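Local coordinates for protein galactonate dehydratase (Zobellia galactanivorans, PDB 5OLC) that belongs to the enolase superfamily, joining a mandelate racemase/muconate lactonizing enzyme-type N-terminal domain to a C-terminal domain of the TIM-barrel kind, at residues Gly176-Asp182 / His205-Tyr209; Lys38-Val42 / Gly54-Ala60; Leu258-Phe262 / Glu286-Ile290; Ala216-Glu220 / Leu242-Ile248. All coordinates share one frame; numbering follows the deposited sequence.

Contact 1: residues Gly176-Asp182 / His205-Tyr209; sequences GLGIEQD and HAYCY
Gly176 meets Ala206 and Tyr207 of the facing loop, its CA 3.4 Å from Tyr207 CE2, oblique to the ring, and 4.3 Å from Ala206 CB. Its positive phi is one that glycine readily adopts, and its N donates to Asp182 OD2 (3.0 Å). Leu177 turns its side chain outward, but its N bonds to Asp182 OD1 (3.2 Å); both amides take the carboxylate from its syn side. Gly178, the N-cap residue of the helix, sends its N to Tyr207 OH over 3.1 Å in a bent bond (137°). Ile179 brings its terminal methyl obliquely to the ring, CD1 3.8 Å from Tyr207 CE1. One turn on, Asp182 OD2 accepts the phenol hydroxyl, with Tyr207 OH at 2.6 Å; carboxylate and ring stand nearly perpendicular (88°). Asp182 CG, anti to the carbonyl carbon (chi1 -65°), brings the carboxylate back to the amides of Gly176 and Leu177. Gly176 N and the hydroxyl reach OD2 from opposite faces of the carboxylate, while Tyr207 OH both accepts and donates, which fixes the ring's tip. The two loops follow the adjacent parallel strands 170-174 and 198-202; helix 209-219 lies against both, Leu215 touching Asp182 and Tyr207, and Glu211 and Glu214 touching Ile179.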
# COMPACT_ATOMS: atom_id res chain seq x y z
N GLY A 176 8.92 -16.05 31.19
CA GLY A 176 7.66 -15.39 31.53
C GLY A 176 7.51 -15.12 33.02
O GLY A 176 6.45 -14.70 33.47
N LEU A 177 8.60 -15.36 33.77
CA LEU A 177 8.73 -15.19 35.22
C LEU A 177 9.09 -13.74 35.61
O LEU A 177 9.24 -13.44 36.79
CB LEU A 177 9.79 -16.17 35.73
CG LEU A 177 9.58 -16.82 37.10
CD1 LEU A 177 8.19 -17.47 37.23
CD2 LEU A 177 10.66 -17.83 37.38
N GLY A 178 9.21 -12.87 34.60
CA GLY A 178 9.58 -11.46 34.75
C GLY A 178 10.85 -11.15 34.00
O GLY A 178 11.78 -11.96 34.02
N ILE A 179 10.91 -9.99 33.32
CA ILE A 179 12.07 -9.59 32.52
C ILE A 179 13.38 -9.71 33.32
O ILE A 179 14.30 -10.38 32.84
CB ILE A 179 11.87 -8.19 31.86
CG1 ILE A 179 10.96 -8.29 30.63
CG2 ILE A 179 13.19 -7.49 31.48
CD1 ILE A 179 9.70 -7.61 30.80
N GLU A 180 13.46 -9.15 34.54
CA GLU A 180 14.67 -9.24 35.35
C GLU A 180 14.94 -10.65 35.91
O GLU A 180 16.11 -11.01 36.12
CB GLU A 180 14.69 -8.18 36.46
CG GLU A 180 15.18 -6.82 35.98
CD GLU A 180 16.62 -6.74 35.47
OE1 GLU A 180 17.51 -7.38 36.08
OE2 GLU A 180 16.85 -6.01 34.49
N GLN A 181 13.88 -11.44 36.14
CA GLN A 181 13.98 -12.82 36.66
C GLN A 181 14.52 -13.76 35.58
O GLN A 181 15.36 -14.62 35.87
CB GLN A 181 12.61 -13.30 37.18
CG GLN A 181 12.61 -14.69 37.80
CD GLN A 181 12.99 -14.69 39.26
OE1 GLN A 181 14.18 -14.73 39.63
NE2 GLN A 181 11.99 -14.70 40.13
N ASP A 182 14.02 -13.60 34.33
CA ASP A 182 14.40 -14.38 33.17
C ASP A 182 15.85 -14.12 32.81
O ASP A 182 16.62 -15.07 32.77
CB ASP A 182 13.48 -14.09 31.97
CG ASP A 182 12.04 -14.53 32.17
OD1 ASP A 182 11.76 -15.28 33.12
OD2 ASP A 182 11.19 -14.13 31.35
N HIS A 205 3.29 -16.42 24.94
CA HIS A 205 2.54 -15.15 24.80
C HIS A 205 2.29 -14.44 26.16
O HIS A 205 1.35 -13.64 26.30
CB HIS A 205 1.23 -15.32 23.99
CG HIS A 205 0.70 -16.72 23.96
ND1 HIS A 205 1.20 -17.65 23.07
CD2 HIS A 205 -0.21 -17.31 24.77
CE1 HIS A 205 0.56 -18.78 23.34
NE2 HIS A 205 -0.30 -18.62 24.35
N ALA A 206 3.18 -14.70 27.16
CA ALA A 206 3.17 -14.14 28.51
C ALA A 206 3.74 -12.72 28.55
O ALA A 206 3.82 -12.11 29.62
CB ALA A 206 3.94 -15.06 29.45
N TYR A 207 4.12 -12.18 27.38
CA TYR A 207 4.67 -10.84 27.26
C TYR A 207 3.99 -10.00 26.18
O TYR A 207 3.40 -10.53 25.24
CB TYR A 207 6.18 -10.88 27.03
CG TYR A 207 6.98 -11.30 28.25
CD1 TYR A 207 7.04 -10.49 29.37
CD2 TYR A 207 7.72 -12.48 28.25
CE1 TYR A 207 7.80 -10.86 30.49
CE2 TYR A 207 8.49 -12.85 29.35
CZ TYR A 207 8.52 -12.04 30.47
OH TYR A 207 9.25 -12.40 31.57
N CYS A 208 4.05 -8.67 26.36
CA CYS A 208 3.53 -7.66 25.44
C CYS A 208 4.72 -7.09 24.69
O CYS A 208 5.86 -7.30 25.12
CB CYS A 208 2.78 -6.57 26.20
SG CYS A 208 1.57 -7.19 27.40
N TYR A 209 4.49 -6.39 23.57
CA TYR A 209 5.55 -5.82 22.74
C TYR A 209 6.66 -5.10 23.53
O TYR A 209 7.83 -5.38 23.29
CB TYR A 209 4.99 -4.92 21.63
CG TYR A 209 6.07 -4.27 20.80
CD1 TYR A 209 6.96 -5.04 20.06
CD2 TYR A 209 6.21 -2.88 20.76
CE1 TYR A 209 7.98 -4.45 19.31
CE2 TYR A 209 7.22 -2.28 20.01
CZ TYR A 209 8.10 -3.07 19.28
OH TYR A 209 9.09 -2.48 18.54

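Contact 2: residues Lys38-Val42 / Gly54-Ala60; sequences KICIV and GEGYGPA
Val42 and Gly54 form an antiparallel hydrogen-bonded pair, Val42 N reaching Gly54 O at 3.0 Å and Gly54 N reaching Val42 O at 2.8 Å, both nearly straight. Next to it, Ile41 and Glu55 make a non-hydrogen-bonded pair, with Ile41 CA 3.4 Å from Gly54 O. On the face bearing Ile41 and Glu55, the acid's side chain runs fully extended, CG anti to the backbone N (chi1 -168°), and this carries the carboxylate across the strand to the tips of two isoleucines: Glu55 OE2 lies 3.3 Å from Ile39 CD1, and Glu55 OE1 lies 3.7 Å from Ile41 CD1. Ala60, brought back by the turn through Gly58 and Pro59, sets its CB 3.4 Å from Lys38 O and 4.1 Å from Cys40 CB. On the face of Cys40 and Val42, Gly54 brings no side chain, and Val42 CG2 settles 3.7 Å from Gly54 C.

Further out, Glu55 OE1 is taken up by Thr308 OG1 and Ala311 N at the start of helix 309-321, so polar partners in the barrel domain hold the carboxylate between its apolar neighbours. Ile63 and Ile67 of helix 60-70 cover Cys40, and Ile67 also touches Val42. On the other edge, the backbones of Ile39 and Ile41 bond to Ile19 and Tyr17. The result is a beta hairpin within the three-stranded antiparallel meander, backed by helices, that belongs to the N-terminal domain of enolase-superfamily proteins.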
# COMPACT_ATOMS: atom_id res chain seq x y z
N LYS A 38 -3.80 -34.45 30.41
CA LYS A 38 -4.91 -35.15 29.75
C LYS A 38 -4.74 -34.97 28.24
O LYS A 38 -4.87 -33.85 27.72
CB LYS A 38 -6.26 -34.59 30.22
CG LYS A 38 -7.08 -35.56 31.06
CD LYS A 38 -8.33 -34.89 31.66
CE LYS A 38 -8.11 -34.29 33.03
NZ LYS A 38 -8.04 -35.33 34.09
N ILE A 39 -4.40 -36.06 27.54
CA ILE A 39 -4.25 -36.02 26.08
C ILE A 39 -5.23 -37.02 25.44
O ILE A 39 -5.54 -38.04 26.05
CB ILE A 39 -2.76 -36.15 25.55
CG1 ILE A 39 -2.41 -37.54 25.12
CG2 ILE A 39 -1.68 -35.59 26.50
CD1 ILE A 39 -2.22 -37.59 23.80
N CYS A 40 -5.74 -36.70 24.25
CA CYS A 40 -6.64 -37.55 23.49
C CYS A 40 -5.84 -38.18 22.34
O CYS A 40 -4.99 -37.52 21.75
CB CYS A 40 -7.84 -36.76 22.97
SG CYS A 40 -8.95 -37.71 21.89
N ILE A 41 -6.10 -39.47 22.03
CA ILE A 41 -5.44 -40.31 21.01
C ILE A 41 -6.56 -41.05 20.22
O ILE A 41 -7.60 -41.33 20.80
CB ILE A 41 -4.55 -41.33 21.80
CG1 ILE A 41 -3.39 -40.67 22.59
CG2 ILE A 41 -4.05 -42.47 20.97
CD1 ILE A 41 -2.13 -40.30 21.87
N VAL A 42 -6.34 -41.41 18.94
CA VAL A 42 -7.29 -42.19 18.12
C VAL A 42 -6.67 -43.44 17.54
O VAL A 42 -5.48 -43.44 17.21
CB VAL A 42 -7.94 -41.44 16.93
CG1 VAL A 42 -9.40 -41.11 17.17
CG2 VAL A 42 -7.11 -40.24 16.49
N GLY A 54 -3.35 -42.12 15.90
CA GLY A 54 -3.35 -40.67 15.73
C GLY A 54 -3.43 -39.93 17.05
O GLY A 54 -3.65 -40.54 18.09
N GLU A 55 -3.25 -38.62 17.01
CA GLU A 55 -3.25 -37.76 18.18
C GLU A 55 -3.71 -36.34 17.81
O GLU A 55 -3.39 -35.83 16.73
CB GLU A 55 -1.82 -37.72 18.76
CG GLU A 55 -1.66 -37.10 20.13
CD GLU A 55 -0.29 -37.33 20.74
OE1 GLU A 55 0.43 -38.24 20.26
OE2 GLU A 55 0.08 -36.60 21.68
N GLY A 56 -4.47 -35.75 18.72
CA GLY A 56 -4.95 -34.38 18.65
C GLY A 56 -4.32 -33.55 19.75
O GLY A 56 -4.07 -34.08 20.84
N TYR A 57 -4.00 -32.27 19.47
CA TYR A 57 -3.37 -31.39 20.46
C TYR A 57 -4.34 -30.34 20.98
O TYR A 57 -4.94 -29.61 20.18
CB TYR A 57 -2.08 -30.75 19.92
CG TYR A 57 -1.39 -29.82 20.90
CD1 TYR A 57 -0.49 -30.31 21.85
CD2 TYR A 57 -1.60 -28.44 20.86
CE1 TYR A 57 0.17 -29.45 22.74
CE2 TYR A 57 -0.96 -27.58 21.75
CZ TYR A 57 -0.07 -28.08 22.69
OH TYR A 57 0.56 -27.23 23.56
N GLY A 58 -4.48 -30.28 22.31
CA GLY A 58 -5.36 -29.35 23.01
C GLY A 58 -6.13 -29.98 24.15
O GLY A 58 -5.61 -30.89 24.80
N PRO A 59 -7.39 -29.53 24.42
CA PRO A 59 -8.16 -30.12 25.54
C PRO A 59 -8.78 -31.48 25.19
O PRO A 59 -9.79 -31.58 24.47
CB PRO A 59 -9.19 -29.03 25.89
CG PRO A 59 -8.98 -27.92 24.89
CD PRO A 59 -8.17 -28.47 23.76
N ALA A 60 -8.14 -32.54 25.69
CA ALA A 60 -8.47 -33.94 25.46
C ALA A 60 -9.97 -34.24 25.24
O ALA A 60 -10.35 -34.58 24.12
CB ALA A 60 -7.91 -34.80 26.57

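Contact 3: residues Leu258-Phe262 / Glu286-Ile290; sequences LKYGF and EVKKI
Lys259 and Glu286 supply the charged part of the contact, a salt bridge with Lys259 NZ 3.2 Å from Glu286 OE2, whose hydrogen bond is weak. The two side chains cross at about a right angle, and the same oxygen lies beside the methylenes of the lysine, Glu286 OE2 being 3.4 Å from Lys259 CG. Lys259 starts with CG between the backbone N and the carbonyl carbon (chi1 56°) and bends twice further out, which brings its amino group to Glu286 OE2. Leu258 CD2 adds an apolar neighbour to Glu286 OE2 at 3.9 Å.

Apolar contact continues along the lysines, which run side by side in the same direction: Lys259 CE is 3.8 Å from Lys289 CD. Lys259 NZ and Lys289 NZ nevertheless stay 6.3 Å apart. Deeper in, Ile290 presses on Phe262. Its CG2 sits over one ring face as a CH-pi contact, 4.0 Å from the ring centroid, and Ile290 CD1 reaches Phe262 CD2 at 3.6 Å. Trp86 of helix 82-93 packs on both Leu258 and Glu286, and Thr296 of a neighbouring subunit packs on Lys259.

The helical segments run roughly parallel, 31° between directions and 9.1 Å between axes. Such side-by-side packing of helices following successive parallel strands, here 250-252 and 273-274, characterises the outer layer of a TIM barrel.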
# COMPACT_ATOMS: atom_id res chain seq x y z
N LEU A 258 -4.50 -24.21 9.86
CA LEU A 258 -4.73 -24.33 8.42
C LEU A 258 -3.77 -23.52 7.54
O LEU A 258 -3.00 -22.68 8.03
CB LEU A 258 -6.20 -24.02 8.02
CG LEU A 258 -7.31 -24.81 8.72
CD1 LEU A 258 -8.67 -24.42 8.18
CD2 LEU A 258 -7.12 -26.32 8.56
N LYS A 259 -3.81 -23.81 6.23
CA LYS A 259 -3.03 -23.14 5.19
C LYS A 259 -3.40 -21.64 5.16
O LYS A 259 -2.52 -20.78 5.00
CB LYS A 259 -3.25 -23.81 3.80
CG LYS A 259 -4.73 -23.89 3.32
CD LYS A 259 -4.87 -24.44 1.90
CE LYS A 259 -5.28 -25.89 1.85
NZ LYS A 259 -6.69 -26.08 2.28
N TYR A 260 -4.70 -21.34 5.39
CA TYR A 260 -5.24 -19.98 5.37
C TYR A 260 -4.71 -19.15 6.51
O TYR A 260 -4.43 -17.96 6.32
CB TYR A 260 -6.76 -20.01 5.36
CG TYR A 260 -7.34 -20.91 4.30
CD1 TYR A 260 -7.50 -20.47 3.00
CD2 TYR A 260 -7.79 -22.19 4.62
CE1 TYR A 260 -8.08 -21.28 2.02
CE2 TYR A 260 -8.35 -23.02 3.65
CZ TYR A 260 -8.50 -22.56 2.35
OH TYR A 260 -9.04 -23.36 1.38
N GLY A 261 -4.56 -19.79 7.66
CA GLY A 261 -4.03 -19.16 8.86
C GLY A 261 -2.56 -18.84 8.69
O GLY A 261 -2.13 -17.73 9.01
N PHE A 262 -1.81 -19.80 8.14
CA PHE A 262 -0.39 -19.60 7.90
C PHE A 262 -0.08 -18.65 6.75
O PHE A 262 0.95 -17.99 6.81
CB PHE A 262 0.33 -20.92 7.74
CG PHE A 262 0.85 -21.37 9.08
CD1 PHE A 262 1.98 -20.78 9.64
CD2 PHE A 262 0.16 -22.32 9.82
CE1 PHE A 262 2.45 -21.17 10.90
CE2 PHE A 262 0.62 -22.72 11.08
CZ PHE A 262 1.77 -22.14 11.60
N GLU A 286 -2.26 -31.22 6.17
CA GLU A 286 -2.20 -29.76 6.16
C GLU A 286 -0.85 -29.22 6.50
O GLU A 286 -0.45 -28.31 5.80
CB GLU A 286 -3.28 -29.08 7.00
CG GLU A 286 -3.69 -27.73 6.43
CD GLU A 286 -4.69 -27.76 5.28
OE1 GLU A 286 -4.78 -28.80 4.58
OE2 GLU A 286 -5.38 -26.73 5.07
N VAL A 287 -0.11 -29.77 7.51
CA VAL A 287 1.25 -29.27 7.79
C VAL A 287 2.13 -29.39 6.55
O VAL A 287 2.96 -28.51 6.32
CB VAL A 287 1.90 -29.83 9.05
CG1 VAL A 287 3.34 -29.33 9.20
CG2 VAL A 287 1.09 -29.43 10.27
N LYS A 288 1.88 -30.40 5.68
CA LYS A 288 2.61 -30.51 4.40
C LYS A 288 2.22 -29.35 3.47
O LYS A 288 3.09 -28.78 2.81
CB LYS A 288 2.33 -31.85 3.68
CG LYS A 288 3.60 -32.62 3.25
CD LYS A 288 4.49 -31.89 2.23
CE LYS A 288 5.16 -32.85 1.28
NZ LYS A 288 6.25 -32.18 0.51
N LYS A 289 0.92 -28.98 3.45
CA LYS A 289 0.46 -27.87 2.61
C LYS A 289 1.01 -26.54 3.14
O LYS A 289 1.49 -25.71 2.35
CB LYS A 289 -1.07 -27.88 2.45
CG LYS A 289 -1.57 -29.10 1.67
CD LYS A 289 -3.05 -28.90 1.33
CE LYS A 289 -3.55 -29.60 0.09
NZ LYS A 289 -3.49 -31.06 0.25
N ILE A 290 1.07 -26.40 4.48
CA ILE A 290 1.70 -25.28 5.19
C ILE A 290 3.22 -25.27 4.83
O ILE A 290 3.79 -24.20 4.66
CB ILE A 290 1.45 -25.37 6.72
CG1 ILE A 290 -0.04 -25.19 7.05
CG2 ILE A 290 2.33 -24.36 7.50
CD1 ILE A 290 -0.43 -25.60 8.49

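Contact 4: residues Ala216-Glu220 / Leu242-Ile248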
# COMPACT_ATOMS: atom_id res chain seq x y z
N ALA A 216 14.28 -9.25 24.82
CA ALA A 216 15.04 -9.53 23.60
C ALA A 216 16.38 -8.78 23.60
O ALA A 216 17.42 -9.44 23.61
CB ALA A 216 14.21 -9.17 22.37
N ARG A 217 16.36 -7.43 23.68
CA ARG A 217 17.54 -6.56 23.71
C ARG A 217 18.55 -6.93 24.81
O ARG A 217 19.76 -6.87 24.58
CB ARG A 217 17.14 -5.08 23.87
CG ARG A 217 16.54 -4.44 22.63
CD ARG A 217 16.44 -2.94 22.79
NE ARG A 217 15.86 -2.29 21.61
CZ ARG A 217 14.69 -1.68 21.59
NH1 ARG A 217 13.94 -1.61 22.68
NH2 ARG A 217 14.25 -1.11 20.46
N LYS A 218 18.04 -7.29 25.99
CA LYS A 218 18.86 -7.67 27.14
C LYS A 218 19.44 -9.09 27.02
O LYS A 218 20.58 -9.31 27.43
CB LYS A 218 18.08 -7.49 28.46
N ALA A 219 18.67 -10.04 26.44
CA ALA A 219 19.08 -11.44 26.28
C ALA A 219 19.94 -11.74 25.04
O ALA A 219 20.45 -12.85 24.92
CB ALA A 219 17.85 -12.35 26.31
N GLU A 220 20.10 -10.74 24.14
CA GLU A 220 20.89 -10.85 22.91
C GLU A 220 22.32 -11.35 23.17
O GLU A 220 22.79 -12.25 22.45
CB GLU A 220 20.91 -9.51 22.17
CG GLU A 220 19.71 -9.30 21.26
CD GLU A 220 19.72 -8.06 20.37
OE1 GLU A 220 20.67 -7.25 20.48
OE2 GLU A 220 18.79 -7.92 19.55
N LEU A 242 8.88 -6.45 16.61
CA LEU A 242 9.86 -7.14 17.44
C LEU A 242 11.00 -7.68 16.59
O LEU A 242 12.17 -7.53 16.96
CB LEU A 242 9.20 -8.26 18.25
CG LEU A 242 10.04 -8.92 19.32
CD1 LEU A 242 10.50 -7.94 20.35
CD2 LEU A 242 9.26 -9.95 20.01
N ARG A 243 10.65 -8.26 15.43
CA ARG A 243 11.58 -8.80 14.43
C ARG A 243 12.51 -7.67 13.93
O ARG A 243 13.71 -7.90 13.74
CB ARG A 243 10.77 -9.37 13.27
CG ARG A 243 11.33 -10.65 12.67
CD ARG A 243 10.56 -10.99 11.43
NE ARG A 243 11.32 -11.88 10.56
CZ ARG A 243 10.95 -12.18 9.32
NH1 ARG A 243 9.85 -11.66 8.80
NH2 ARG A 243 11.69 -13.01 8.58
N GLN A 244 11.95 -6.46 13.74
CA GLN A 244 12.65 -5.26 13.26
C GLN A 244 13.58 -4.67 14.33
O GLN A 244 14.61 -4.11 13.97
CB GLN A 244 11.65 -4.18 12.79
CG GLN A 244 10.97 -4.51 11.46
CD GLN A 244 9.78 -3.64 11.08
OE1 GLN A 244 9.22 -2.89 11.89
NE2 GLN A 244 9.35 -3.76 9.83
N ASN A 245 13.22 -4.81 15.62
CA ASN A 245 13.97 -4.23 16.73
C ASN A 245 14.91 -5.20 17.50
O ASN A 245 15.64 -4.74 18.38
CB ASN A 245 12.99 -3.55 17.69
CG ASN A 245 12.60 -2.15 17.27
OD1 ASN A 245 12.66 -1.21 18.06
ND2 ASN A 245 12.06 -1.97 16.06
N THR A 246 14.95 -6.51 17.13
CA THR A 246 15.87 -7.46 17.75
C THR A 246 16.59 -8.34 16.72
O THR A 246 16.09 -8.57 15.61
CB THR A 246 15.21 -8.27 18.88
OG1 THR A 246 16.24 -8.88 19.66
CG2 THR A 246 14.24 -9.34 18.37
N THR A 247 17.79 -8.82 17.09
CA THR A 247 18.62 -9.69 16.26
C THR A 247 18.18 -11.15 16.40
O THR A 247 18.36 -11.93 15.46
CB THR A 247 20.12 -9.50 16.54
OG1 THR A 247 20.43 -9.93 17.86
CG2 THR A 247 20.58 -8.07 16.33
N ILE A 248 17.61 -11.52 17.58
CA ILE A 248 17.12 -12.88 17.90
C ILE A 248 15.96 -13.27 16.97
O ILE A 248 14.94 -12.56 16.95
CB ILE A 248 16.72 -13.01 19.40
CG1 ILE A 248 17.83 -12.50 20.35
CG2 ILE A 248 16.31 -14.46 19.73
CD1 ILE A 248 17.38 -12.25 21.80
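Glu220 and Thr246 pass one another running opposite ways, bringing Glu220 OE2 to within 2.7 Å of Thr246 OG1, which donates to it on the anti side of the carboxylate. The glutamate chain is extended beyond CG, while Thr246 holds OG1 anti to its own backbone N (chi1 -164°), and this turns the hydroxyl across to the acid. Thr247 comes in at about a right angle to Glu220. Its backbone N strikes the same oxygen from above the carboxylate plane, Thr247 N to Glu220 OE2 measuring 2.8 Å at an almost linear 174°, and Thr247 OG1 also lies near, 3.1 Å from that oxygen.

Ile248 lies aslant to the acid's stem, CD1 3.8 Å from Glu220 CG. Ala216 points its CB at the other segment, 3.4 Å from Thr246 OG1 and 4.4 Å from Leu242 CD1. Farther along, Arg217 and Asn245 run alongside each other in the same direction. Arg217 NH2 approaches Asn245 OD1 to 2.9 Å at the guanidinium's edge, but with the planes 61° apart and a poor angle it makes no hydrogen bond. Arg217 also packs on Thr247 of a neighbouring subunit.

Thr246 is where the chain leaves helix 236-245, so its hydroxyl and the following amide are presented together. A single carboxylate oxygen therefore ties Glu220, in the chain that continues from helix 209-219, to the exit from the next helix, and two donors on that oxygen would be expected to stabilise Glu220 as the anion.

Contacts 1, 3 and 4 belong to the barrel domain and contact 2 to the N-terminal domain. Contacts 1 and 4 are direct neighbours, centres about 14 Å apart: helix 209-219 leads from contact 1 to contact 4, and Tyr209 CE1 packs 3.5 Å from Leu242 N. Contact 3 lies further round the helical layer, its centre about 29 Å from that of contact 1 and 27 Å from that of contact 4. Contact 2 stands about 20 Å from contact 3, centre to centre, and 35 Å from contact 4, on the opposite side of the chain's centre. Tyr57, in the same segment as Glu55, adds a further link to the barrel domain, its ring edge-to-face with His304.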